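Local coordinates for putative secreted endoglycosylceramidase (Rhodococcus hoagii, PDB 6JYZ), which probably hydrolyses the glycosidic bond that joins the sugar to ceramide in galactose-linked glycolipids, as a glycoside hydrolase family 5 endo-enzyme, at residues A358-C366 against Q381-G392; R425-Y436 against W461-S472. All coordinates share one frame; numbering follows the deposited sequence.

In the fold
Contact 1 lies at the end of the last strand of the (beta/alpha)8 barrel, where 358-366 meets 381-392; it is largely buried. Contact 2 pairs 425-436 with 461-472 in the C-terminal beta region and is only partly buried. Their centres are about 35 Å apart and they do not touch, but strand 38-47 pairs with strand 356-359 and also with 409-414, which in turn pairs with 431-437, so one run of strands reaches both contacts. Contact 1 relies on side-chain amides, tryptophan rings, waters and a disulfide that fasten irregular chain. Contact 2 is built on regular backbone pairing, with mainly apolar side chains on one face and mostly charged ones on the other.

Contact 1: A358-C366 against Q381-G392; sequences AWWSWTQAC and QGNLNRIDCPSG
Asn383 braces the cis peptide between Trp360 and Ser361, at the end of the eighth strand (356-359) of the (beta/alpha)8 barrel. Such a non-prolyl cis bond after a tryptophan recurs in this family and, as in relatives, probably borders the substrate pocket. A cis peptide turns its C=O and N-H to the same side, and the Asn383 amide pairs with both: ND2 gives a nearly straight bond (169°) to a lone pair of Trp360 O at 2.9 Å, and OD1 takes Ser361 N in its carbonyl plane at 3.3 Å. Trp359 NE1 also reaches Asn383 OD1 (3.1 Å), from above that plane, and a water ties OD1 to Ser361 OG. Trp362 starts off away from 381-392, but CG anti to the backbone N (chi1 -180°) turns its indole back to Asn385. There Asn385 ND2 sits 3.0 Å above the ring plane, over its centre, while bonding Trp362 O at 2.9 Å; ring and amide planes are 68° apart. Leu384 CD2 fills in beside Trp362 CE3 (3.7 Å). Further waters join Ser361 O to Leu384 N and Gln364 N to Asn385 O. At the far end the Cys366-Cys389 disulfide locks the segments covalently, with Ile387 CG2 packed 4.0 Å from Cys366 SG. Around this, Trp359 meets Trp330 and Phe401 edge-to-face, Trp362 NE1 bonds Asp70, and Asn383 ND2 also bonds Trp332 O. Leu384 rests on helix 399-405 and on Leu397 of strand 394-397, while strand 38-47 flanks the barrel strand.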
loop_
_atom_site.group_PDB
_atom_site.type_symbol
_atom_site.label_atom_id
_atom_site.label_comp_id
_atom_site.label_asym_id
_atom_site.label_seq_id
_atom_site.Cartn_x
_atom_site.Cartn_y
_atom_site.Cartn_z
ATOM N N ALA A 358 4.870 -1.259 2.125
ATOM C CA ALA A 358 4.651 -2.011 0.889
ATOM C C ALA A 358 5.317 -1.293 -0.267
ATOM O O ALA A 358 4.984 -0.135 -0.588
ATOM C CB ALA A 358 3.144 -2.222 0.634
ATOM N N TRP A 359 6.226 -2.020 -0.956
ATOM C CA TRP A 359 6.874 -1.516 -2.154
ATOM C C TRP A 359 5.881 -1.353 -3.284
ATOM O O TRP A 359 5.011 -2.203 -3.482
ATOM C CB TRP A 359 7.943 -2.561 -2.522
ATOM C CG TRP A 359 8.599 -2.387 -3.852
ATOM C CD1 TRP A 359 8.248 -2.990 -5.020
ATOM C CD2 TRP A 359 9.834 -1.671 -4.107
ATOM N NE1 TRP A 359 9.175 -2.680 -6.016
ATOM C CE2 TRP A 359 10.147 -1.899 -5.486
ATOM C CE3 TRP A 359 10.705 -0.898 -3.333
ATOM C CZ2 TRP A 359 11.326 -1.404 -6.073
ATOM C CZ3 TRP A 359 11.867 -0.405 -3.926
ATOM C CH2 TRP A 359 12.164 -0.663 -5.271
ATOM N N TRP A 360 6.044 -0.275 -4.056
ATOM C CA TRP A 360 5.300 -0.095 -5.322
ATOM C C TRP A 360 6.278 -0.540 -6.427
ATOM O O TRP A 360 7.230 0.220 -6.654
ATOM C CB TRP A 360 4.848 1.363 -5.515
ATOM C CG TRP A 360 3.980 1.451 -6.734
ATOM C CD1 TRP A 360 4.385 1.595 -8.044
ATOM C CD2 TRP A 360 2.551 1.209 -6.766
ATOM N NE1 TRP A 360 3.282 1.524 -8.868
ATOM C CE2 TRP A 360 2.172 1.239 -8.118
ATOM C CE3 TRP A 360 1.597 0.997 -5.785
ATOM C CZ2 TRP A 360 0.829 1.056 -8.510
ATOM C CZ3 TRP A 360 0.282 0.762 -6.167
ATOM C CH2 TRP A 360 -0.078 0.808 -7.509
ATOM N N SER A 361 6.085 -1.662 -7.098
ATOM C CA SER A 361 4.952 -2.577 -6.964
ATOM C C SER A 361 5.381 -3.966 -7.411
ATOM O O SER A 361 6.466 -4.156 -7.996
ATOM C CB SER A 361 3.788 -2.099 -7.777
ATOM O OG SER A 361 4.091 -2.196 -9.150
ATOM N N TRP A 362 4.501 -4.938 -7.198
ATOM C CA TRP A 362 4.768 -6.321 -7.590
ATOM C C TRP A 362 4.880 -6.452 -9.082
ATOM O O TRP A 362 5.872 -7.042 -9.585
ATOM C CB TRP A 362 3.664 -7.192 -7.009
ATOM C CG TRP A 362 3.831 -8.648 -7.333
ATOM C CD1 TRP A 362 3.028 -9.400 -8.119
ATOM C CD2 TRP A 362 4.844 -9.479 -6.796
ATOM N NE1 TRP A 362 3.543 -10.677 -8.180
ATOM C CE2 TRP A 362 4.630 -10.748 -7.364
ATOM C CE3 TRP A 362 5.924 -9.274 -5.927
ATOM C CZ2 TRP A 362 5.498 -11.824 -7.111
ATOM C CZ3 TRP A 362 6.803 -10.335 -5.682
ATOM C CH2 TRP A 362 6.566 -11.579 -6.283
ATOM N N THR A 363 3.853 -6.020 -9.830
ATOM C CA THR A 363 3.896 -6.117 -11.303
ATOM C C THR A 363 3.253 -4.884 -11.904
ATOM O O THR A 363 2.237 -4.358 -11.380
ATOM C CB THR A 363 3.118 -7.336 -11.869
ATOM O OG1 THR A 363 1.832 -7.425 -11.292
ATOM C CG2 THR A 363 3.828 -8.660 -11.599
ATOM N N GLN A 364 3.742 -4.452 -13.047
ATOM C CA GLN A 364 3.104 -3.440 -13.894
ATOM C C GLN A 364 3.030 -4.042 -15.296
ATOM O O GLN A 364 4.080 -4.429 -15.821
ATOM C CB GLN A 364 3.925 -2.169 -13.844
ATOM C CG GLN A 364 3.276 -1.091 -14.721
ATOM C CD GLN A 364 3.873 0.254 -14.458
ATOM O OE1 GLN A 364 4.673 0.762 -15.261
ATOM N NE2 GLN A 364 3.456 0.857 -13.358
ATOM N N ALA A 365 1.839 -4.046 -15.896
ATOM C CA ALA A 365 1.639 -4.634 -17.219
ATOM C C ALA A 365 1.878 -3.602 -18.302
ATOM O O ALA A 365 2.039 -2.405 -18.121
ATOM C CB ALA A 365 0.207 -5.044 -17.311
ATOM N N CYS A 366 1.935 -4.121 -19.540
ATOM C CA CYS A 366 2.324 -3.311 -20.671
ATOM C C CYS A 366 1.306 -2.226 -21.045
ATOM O O CYS A 366 1.693 -1.189 -21.560
ATOM C CB CYS A 366 2.469 -4.244 -21.888
ATOM S SG CYS A 366 3.746 -5.509 -21.675
ATOM N N GLN A 381 8.464 -3.489 -18.397
ATOM C CA GLN A 381 7.887 -2.742 -17.274
ATOM C C GLN A 381 8.138 -3.484 -15.990
ATOM O O GLN A 381 8.196 -4.701 -15.957
ATOM C CB GLN A 381 6.367 -2.807 -17.370
ATOM C CG GLN A 381 5.769 -2.293 -18.671
ATOM C CD GLN A 381 6.058 -0.838 -18.791
ATOM O OE1 GLN A 381 5.957 -0.039 -17.844
ATOM N NE2 GLN A 381 6.451 -0.440 -19.986
ATOM N N GLY A 382 8.212 -2.683 -14.917
ATOM C CA GLY A 382 8.277 -3.257 -13.569
ATOM C C GLY A 382 9.615 -2.921 -12.920
ATOM O O GLY A 382 10.674 -2.879 -13.547
ATOM N N ASN A 383 9.564 -2.656 -11.596
ATOM C CA ASN A 383 10.778 -2.455 -10.805
ATOM C C ASN A 383 11.049 -3.605 -9.848
ATOM O O ASN A 383 11.993 -3.498 -9.064
ATOM C CB ASN A 383 10.761 -1.108 -10.028
ATOM C CG ASN A 383 9.570 -1.056 -9.064
ATOM O OD1 ASN A 383 8.760 -1.992 -8.964
ATOM N ND2 ASN A 383 9.513 0.048 -8.352
ATOM N N LEU A 384 10.312 -4.707 -9.975
ATOM C CA LEU A 384 10.533 -5.856 -9.116
ATOM C C LEU A 384 10.403 -7.065 -10.007
ATOM O O LEU A 384 11.411 -7.760 -10.202
ATOM C CB LEU A 384 9.582 -5.850 -7.905
ATOM C CG LEU A 384 9.716 -7.071 -6.996
ATOM C CD1 LEU A 384 11.170 -7.356 -6.565
ATOM C CD2 LEU A 384 8.830 -6.944 -5.753
ATOM N N ASN A 385 9.222 -7.437 -10.448
ATOM C CA ASN A 385 9.082 -8.430 -11.522
ATOM C C ASN A 385 9.115 -7.710 -12.842
ATOM O O ASN A 385 8.371 -6.763 -13.047
ATOM C CB ASN A 385 7.765 -9.157 -11.363
ATOM C CG ASN A 385 7.821 -9.986 -10.107
ATOM O OD1 ASN A 385 8.491 -11.046 -10.064
ATOM N ND2 ASN A 385 7.195 -9.534 -9.017
ATOM N N ARG A 386 10.007 -8.148 -13.723
ATOM C CA ARG A 386 10.163 -7.575 -15.027
ATOM C C ARG A 386 9.252 -8.306 -16.007
ATOM O O ARG A 386 9.153 -9.552 -16.004
ATOM C CB ARG A 386 11.586 -7.955 -15.443
ATOM C CG ARG A 386 11.925 -7.405 -16.830
ATOM C CD ARG A 386 13.320 -7.839 -17.311
ATOM N NE ARG A 386 14.335 -7.251 -16.416
ATOM C CZ ARG A 386 15.036 -7.899 -15.467
ATOM N NH1 ARG A 386 14.875 -9.196 -15.267
ATOM N NH2 ARG A 386 15.952 -7.245 -14.789
ATOM N N ILE A 387 8.433 -7.488 -16.701
ATOM C CA ILE A 387 7.499 -7.998 -17.713
ATOM C C ILE A 387 7.993 -7.447 -19.030
ATOM O O ILE A 387 8.226 -6.255 -19.224
ATOM C CB ILE A 387 6.038 -7.595 -17.385
ATOM C CG1 ILE A 387 5.552 -8.442 -16.212
ATOM C CG2 ILE A 387 5.093 -7.659 -18.605
ATOM C CD1 ILE A 387 4.095 -8.102 -15.614
ATOM N N ASP A 388 8.144 -8.375 -19.991
ATOM C CA ASP A 388 8.494 -7.979 -21.343
ATOM C C ASP A 388 7.242 -7.457 -22.081
ATOM O O ASP A 388 6.152 -8.045 -21.929
ATOM C CB ASP A 388 9.139 -9.194 -22.053
ATOM C CG ASP A 388 9.792 -8.766 -23.366
ATOM O OD1 ASP A 388 10.485 -7.703 -23.375
ATOM O OD2 ASP A 388 9.530 -9.452 -24.376
ATOM N N CYS A 389 7.450 -6.427 -22.885
ATOM C CA CYS A 389 6.330 -5.875 -23.678
ATOM C C CYS A 389 6.614 -5.873 -25.181
ATOM O O CYS A 389 7.744 -5.596 -25.579
ATOM C CB CYS A 389 6.081 -4.453 -23.232
ATOM S SG CYS A 389 5.514 -4.405 -21.500
ATOM N N PRO A 390 5.600 -6.059 -26.059
ATOM C CA PRO A 390 4.196 -6.171 -25.654
ATOM C C PRO A 390 3.723 -7.576 -25.331
ATOM O O PRO A 390 2.536 -7.742 -25.050
ATOM C CB PRO A 390 3.493 -5.604 -26.906
ATOM C CG PRO A 390 4.331 -6.188 -28.038
ATOM C CD PRO A 390 5.759 -5.983 -27.535
ATOM N N SER A 391 4.634 -8.572 -25.219
ATOM C CA SER A 391 4.206 -9.932 -24.961
ATOM C C SER A 391 3.515 -10.169 -23.622
ATOM O O SER A 391 2.654 -11.033 -23.475
ATOM C CB SER A 391 5.355 -10.927 -25.175
ATOM O OG SER A 391 6.117 -11.098 -23.968
ATOM N N GLY A 392 3.958 -9.432 -22.578
ATOM C CA GLY A 392 3.423 -9.618 -21.234
ATOM C C GLY A 392 4.144 -10.713 -20.446
ATOM O O GLY A 392 3.692 -11.084 -19.357
HETATM O O HOH W 1 7.477 -4.757 -10.694
HETATM O O HOH W 2 6.274 -1.946 -10.837
HETATM O O HOH W 3 6.006 -5.876 -14.036
#

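Contact 2: R425-Y436 against W461-S472; sequences RGDGSGRIEAWY and WRLIGEAAGEYS. With EDO (1,2-ethanediol), chain F; IPA (isopropyl alcohol), chain C.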
loop_
_atom_site.group_PDB
_atom_site.type_symbol
_atom_site.label_atom_id
_atom_site.label_comp_id
_atom_site.label_asym_id
_atom_site.label_seq_id
_atom_site.Cartn_x
_atom_site.Cartn_y
_atom_site.Cartn_z
ATOM N N ARG A 425 16.474 -7.706 18.572
ATOM C CA ARG A 425 16.478 -7.992 19.994
ATOM C C ARG A 425 15.230 -7.476 20.633
ATOM O O ARG A 425 14.535 -6.589 20.041
ATOM C CB ARG A 425 17.722 -7.518 20.726
ATOM C CG ARG A 425 17.895 -6.030 20.813
ATOM C CD ARG A 425 19.221 -5.668 21.574
ATOM N NE ARG A 425 20.376 -6.153 20.841
ATOM C CZ ARG A 425 21.165 -7.176 21.229
ATOM N NH1 ARG A 425 21.020 -7.793 22.372
ATOM N NH2 ARG A 425 22.049 -7.649 20.380
ATOM N N GLY A 426 14.883 -7.944 21.805
ATOM C CA GLY A 426 13.700 -7.490 22.488
ATOM C C GLY A 426 13.633 -8.035 23.889
ATOM O O GLY A 426 14.644 -8.598 24.414
ATOM N N ASP A 427 12.547 -7.783 24.543
ATOM C CA ASP A 427 12.306 -8.274 25.897
ATOM C C ASP A 427 10.852 -8.618 26.024
ATOM O O ASP A 427 10.023 -7.661 26.067
ATOM C CB ASP A 427 12.769 -7.224 26.920
ATOM C CG ASP A 427 12.695 -7.694 28.357
ATOM O OD1 ASP A 427 12.069 -8.690 28.606
ATOM O OD2 ASP A 427 13.172 -6.896 29.237
ATOM N N GLY A 428 10.527 -9.906 26.026
ATOM C CA GLY A 428 9.126 -10.270 26.090
ATOM C C GLY A 428 8.988 -11.782 26.069
ATOM O O GLY A 428 9.988 -12.519 25.959
ATOM N N SER A 429 7.738 -12.217 26.130
ATOM C CA SER A 429 7.420 -13.645 26.216
ATOM C C SER A 429 6.587 -14.052 25.028
ATOM O O SER A 429 5.557 -13.425 24.790
ATOM C CB SER A 429 6.743 -14.035 27.553
ATOM O OG SER A 429 7.674 -13.777 28.603
ATOM N N GLY A 430 7.010 -15.058 24.287
ATOM C CA GLY A 430 6.194 -15.587 23.197
ATOM C C GLY A 430 7.083 -16.100 22.072
ATOM O O GLY A 430 8.310 -16.181 22.195
ATOM N N ARG A 431 6.449 -16.451 20.980
ATOM C CA ARG A 431 7.131 -17.081 19.864
ATOM C C ARG A 431 7.712 -16.062 18.885
ATOM O O ARG A 431 6.997 -15.188 18.346
ATOM C CB ARG A 431 6.147 -17.975 19.103
ATOM C CG ARG A 431 6.764 -18.707 17.927
ATOM C CD ARG A 431 5.701 -19.512 17.180
ATOM N NE ARG A 431 5.191 -20.524 18.084
ATOM C CZ ARG A 431 5.389 -21.826 17.922
ATOM N NH1 ARG A 431 6.089 -22.275 16.896
ATOM N NH2 ARG A 431 4.879 -22.678 18.790
ATOM N N ILE A 432 8.990 -16.138 18.657
ATOM C CA ILE A 432 9.650 -15.355 17.618
ATOM C C ILE A 432 9.447 -16.020 16.284
ATOM O O ILE A 432 9.649 -17.258 16.170
ATOM C CB ILE A 432 11.161 -15.305 17.917
ATOM C CG1 ILE A 432 11.410 -14.502 19.193
ATOM C CG2 ILE A 432 11.929 -14.687 16.754
ATOM C CD1 ILE A 432 12.778 -14.783 19.858
ATOM N N GLU A 433 9.132 -15.265 15.220
ATOM C CA GLU A 433 9.122 -15.766 13.874
ATOM C C GLU A 433 9.904 -14.840 12.982
ATOM O O GLU A 433 9.603 -13.615 12.973
ATOM C CB GLU A 433 7.708 -15.854 13.339
ATOM C CG GLU A 433 6.895 -16.873 14.118
ATOM C CD GLU A 433 5.453 -17.032 13.629
ATOM O OE1 GLU A 433 5.227 -17.117 12.394
ATOM O OE2 GLU A 433 4.585 -17.200 14.488
ATOM N N ALA A 434 10.907 -15.302 12.274
ATOM C CA ALA A 434 11.755 -14.429 11.473
ATOM C C ALA A 434 12.026 -15.032 10.112
ATOM O O ALA A 434 12.005 -16.286 9.946
ATOM C CB ALA A 434 13.012 -14.057 12.200
ATOM N N TRP A 435 12.348 -14.186 9.136
ATOM C CA TRP A 435 12.718 -14.573 7.780
ATOM C C TRP A 435 14.184 -14.282 7.513
ATOM O O TRP A 435 14.693 -13.235 7.897
ATOM C CB TRP A 435 11.879 -13.688 6.817
ATOM C CG TRP A 435 12.400 -13.628 5.418
ATOM C CD1 TRP A 435 13.101 -12.600 4.828
ATOM C CD2 TRP A 435 12.350 -14.650 4.377
ATOM N NE1 TRP A 435 13.461 -12.889 3.534
ATOM C CE2 TRP A 435 13.026 -14.159 3.242
ATOM C CE3 TRP A 435 11.722 -15.915 4.328
ATOM C CZ2 TRP A 435 13.051 -14.891 2.038
ATOM C CZ3 TRP A 435 11.765 -16.624 3.122
ATOM C CH2 TRP A 435 12.422 -16.108 2.005
ATOM N N TYR A 436 14.810 -15.187 6.737
ATOM C CA TYR A 436 16.154 -14.967 6.227
ATOM C C TYR A 436 16.192 -15.392 4.765
ATOM O O TYR A 436 15.742 -16.502 4.469
ATOM C CB TYR A 436 17.223 -15.793 6.986
ATOM C CG TYR A 436 17.297 -15.465 8.450
ATOM C CD1 TYR A 436 16.417 -16.039 9.354
ATOM C CD2 TYR A 436 18.197 -14.522 8.880
ATOM C CE1 TYR A 436 16.371 -15.633 10.668
ATOM C CE2 TYR A 436 18.194 -14.126 10.222
ATOM C CZ TYR A 436 17.280 -14.673 11.093
ATOM O OH TYR A 436 17.215 -14.243 12.392
ATOM N N TRP A 461 14.635 -19.096 4.519
ATOM C CA TRP A 461 14.560 -19.809 5.755
ATOM C C TRP A 461 13.600 -19.113 6.688
ATOM O O TRP A 461 13.554 -17.875 6.718
ATOM C CB TRP A 461 15.909 -19.872 6.466
ATOM C CG TRP A 461 16.955 -20.501 5.614
ATOM C CD1 TRP A 461 17.645 -19.932 4.586
ATOM C CD2 TRP A 461 17.402 -21.854 5.760
ATOM N NE1 TRP A 461 18.470 -20.877 4.033
ATOM C CE2 TRP A 461 18.392 -22.023 4.762
ATOM C CE3 TRP A 461 17.100 -22.902 6.637
ATOM C CZ2 TRP A 461 19.028 -23.259 4.582
ATOM C CZ3 TRP A 461 17.772 -24.107 6.503
ATOM C CH2 TRP A 461 18.724 -24.255 5.486
ATOM N N ARG A 462 12.850 -19.895 7.456
ATOM C CA ARG A 462 12.014 -19.353 8.535
ATOM C C ARG A 462 12.563 -19.816 9.846
ATOM O O ARG A 462 12.852 -21.037 10.040
ATOM C CB ARG A 462 10.572 -19.804 8.357
ATOM C CG ARG A 462 9.882 -19.073 7.219
ATOM C CD ARG A 462 9.472 -17.620 7.655
ATOM N NE ARG A 462 8.490 -17.656 8.727
ATOM C CZ ARG A 462 7.198 -17.758 8.573
ATOM N NH1 ARG A 462 6.722 -17.842 7.354
ATOM N NH2 ARG A 462 6.444 -17.790 9.661
ATOM N N LEU A 463 12.724 -18.936 10.824
ATOM C CA LEU A 463 13.148 -19.204 12.155
ATOM C C LEU A 463 11.956 -19.131 13.084
ATOM O O LEU A 463 11.144 -18.174 13.007
ATOM C CB LEU A 463 14.234 -18.201 12.545
ATOM C CG LEU A 463 14.531 -18.175 14.029
ATOM C CD1 LEU A 463 15.423 -19.311 14.472
ATOM C CD2 LEU A 463 15.236 -16.855 14.386
ATOM N N ILE A 464 11.872 -20.065 14.008
ATOM C CA ILE A 464 10.987 -19.987 15.146
ATOM C C ILE A 464 11.753 -20.253 16.397
ATOM O O ILE A 464 12.787 -20.930 16.402
ATOM C CB ILE A 464 9.795 -20.951 14.997
ATOM C CG1 ILE A 464 9.004 -20.749 13.708
ATOM C CG2 ILE A 464 8.880 -20.924 16.201
ATOM C CD1 ILE A 464 8.029 -19.633 13.720
ATOM N N GLY A 465 11.326 -19.696 17.500
ATOM C CA GLY A 465 11.869 -19.991 18.796
ATOM C C GLY A 465 11.081 -19.303 19.885
ATOM O O GLY A 465 10.171 -18.518 19.562
ATOM N N GLU A 466 11.286 -19.609 21.136
ATOM C CA GLU A 466 10.501 -19.068 22.227
ATOM C C GLU A 466 11.339 -18.177 23.119
ATOM O O GLU A 466 12.389 -18.596 23.620
ATOM C CB GLU A 466 9.983 -20.216 23.129
ATOM C CG GLU A 466 8.846 -19.786 24.059
ATOM C CD GLU A 466 7.487 -19.398 23.463
ATOM O OE1 GLU A 466 7.253 -19.673 22.271
ATOM O OE2 GLU A 466 6.648 -18.819 24.210
ATOM N N ALA A 467 10.815 -16.971 23.418
ATOM C CA ALA A 467 11.454 -16.019 24.305
ATOM C C ALA A 467 10.668 -15.961 25.600
ATOM O O ALA A 467 9.443 -16.163 25.586
ATOM C CB ALA A 467 11.478 -14.637 23.625
ATOM N N ALA A 468 11.349 -15.566 26.679
ATOM C CA ALA A 468 10.721 -15.408 27.987
ATOM C C ALA A 468 11.476 -14.371 28.789
ATOM O O ALA A 468 11.830 -14.530 29.947
ATOM C CB ALA A 468 10.682 -16.763 28.670
ATOM N N GLY A 469 11.761 -13.219 28.187
ATOM C CA GLY A 469 12.565 -12.174 28.810
ATOM C C GLY A 469 13.425 -11.498 27.731
ATOM O O GLY A 469 13.031 -11.470 26.544
ATOM N N GLU A 470 14.582 -10.989 28.093
ATOM C CA GLU A 470 15.477 -10.399 27.118
ATOM C C GLU A 470 15.912 -11.468 26.138
ATOM O O GLU A 470 16.295 -12.594 26.570
ATOM C CB GLU A 470 16.727 -9.834 27.778
ATOM C CG GLU A 470 16.497 -8.557 28.574
ATOM C CD GLU A 470 17.801 -7.850 28.976
ATOM O OE1 GLU A 470 18.878 -8.458 28.863
ATOM O OE2 GLU A 470 17.694 -6.705 29.415
ATOM N N TYR A 471 16.070 -11.161 24.878
ATOM C CA TYR A 471 16.567 -12.072 23.882
ATOM C C TYR A 471 17.216 -11.356 22.720
ATOM O O TYR A 471 16.943 -10.147 22.533
ATOM C CB TYR A 471 15.467 -12.996 23.352
ATOM C CG TYR A 471 14.383 -12.220 22.606
ATOM C CD1 TYR A 471 14.508 -11.962 21.226
ATOM C CD2 TYR A 471 13.314 -11.685 23.287
ATOM C CE1 TYR A 471 13.573 -11.133 20.591
ATOM C CE2 TYR A 471 12.347 -10.888 22.648
ATOM C CZ TYR A 471 12.531 -10.611 21.319
ATOM O OH TYR A 471 11.544 -9.832 20.693
ATOM N N SER A 472 18.005 -12.033 21.944
ATOM C CA SER A 472 18.508 -11.449 20.719
ATOM C C SER A 472 18.753 -12.554 19.735
ATOM O O SER A 472 19.035 -13.718 20.089
ATOM C CB SER A 472 19.715 -10.581 20.927
ATOM O OG SER A 472 20.802 -11.427 21.444
HETATM C C1 EDO F . 20.069 -4.915 17.109
HETATM O O1 EDO F . 19.980 -4.629 18.502
HETATM C C2 EDO F . 20.867 -6.130 16.969
HETATM O O2 EDO F . 22.021 -6.216 17.790
HETATM C C1 IPA C . 3.582 -12.381 11.344
HETATM C C2 IPA C . 3.542 -13.856 11.756
HETATM C C3 IPA C . 2.272 -14.559 11.405
HETATM O O2 IPA C . 4.565 -14.582 11.064
HETATM O O HOH W 4 21.698 -10.515 23.524
HETATM O O HOH W 5 15.383 -5.398 28.906
#
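With CG between its backbone N and carbonyl carbon (chi1 65°), Tyr471 lays its ring across Gly426 of the partner strand, Tyr471 CZ coming 3.5 Å from Gly426 CA. From the opposite face Ile432 CD1 makes a CH-pi contact, 4.0 Å from the Tyr471 ring centroid, so the ring is sandwiched between backbone and methyl; its hydroxyl bonds Pro414 O. Arg462 bends at chi2 (-77°) and again at chi3, folding its guanidinium toward Glu433. The resulting salt bridge, Arg462 NH2 to Glu433 OE1 at 3.1 Å, has the two flat groups nearly coplanar. Glu433 OE1 also accepts from O2 of an isopropyl alcohol (2.9 Å), probably from the crystallisation liquor, and OE2 pairs with Arg38, so the carboxylate is probably shared between two arginines. Less comfortable are Asp427 OD2 and Glu470 OE2, like charges 4.5 Å apart; one water donates to both and probably eases the repulsion. Ile432 CD1 also touches Ala467 CB (4.0 Å), and Tyr436 CE1 packs on Leu463 CB (3.8 Å), all on the same side of the paired strands as Tyr471, which carries over the corner. Twelve backbone hydrogen bonds in six antiparallel hydrogen-bonded pairs, Gly426-Tyr471 through Tyr436-Trp461, run the length of the contact. Both chains turn a corner together at Ser429-Gly430 and Ala468-Glu470, passing from one sheet to the other around an apolar interior, consistent with the C-terminal beta-sandwich of endoglycoceramidase-like enzymes.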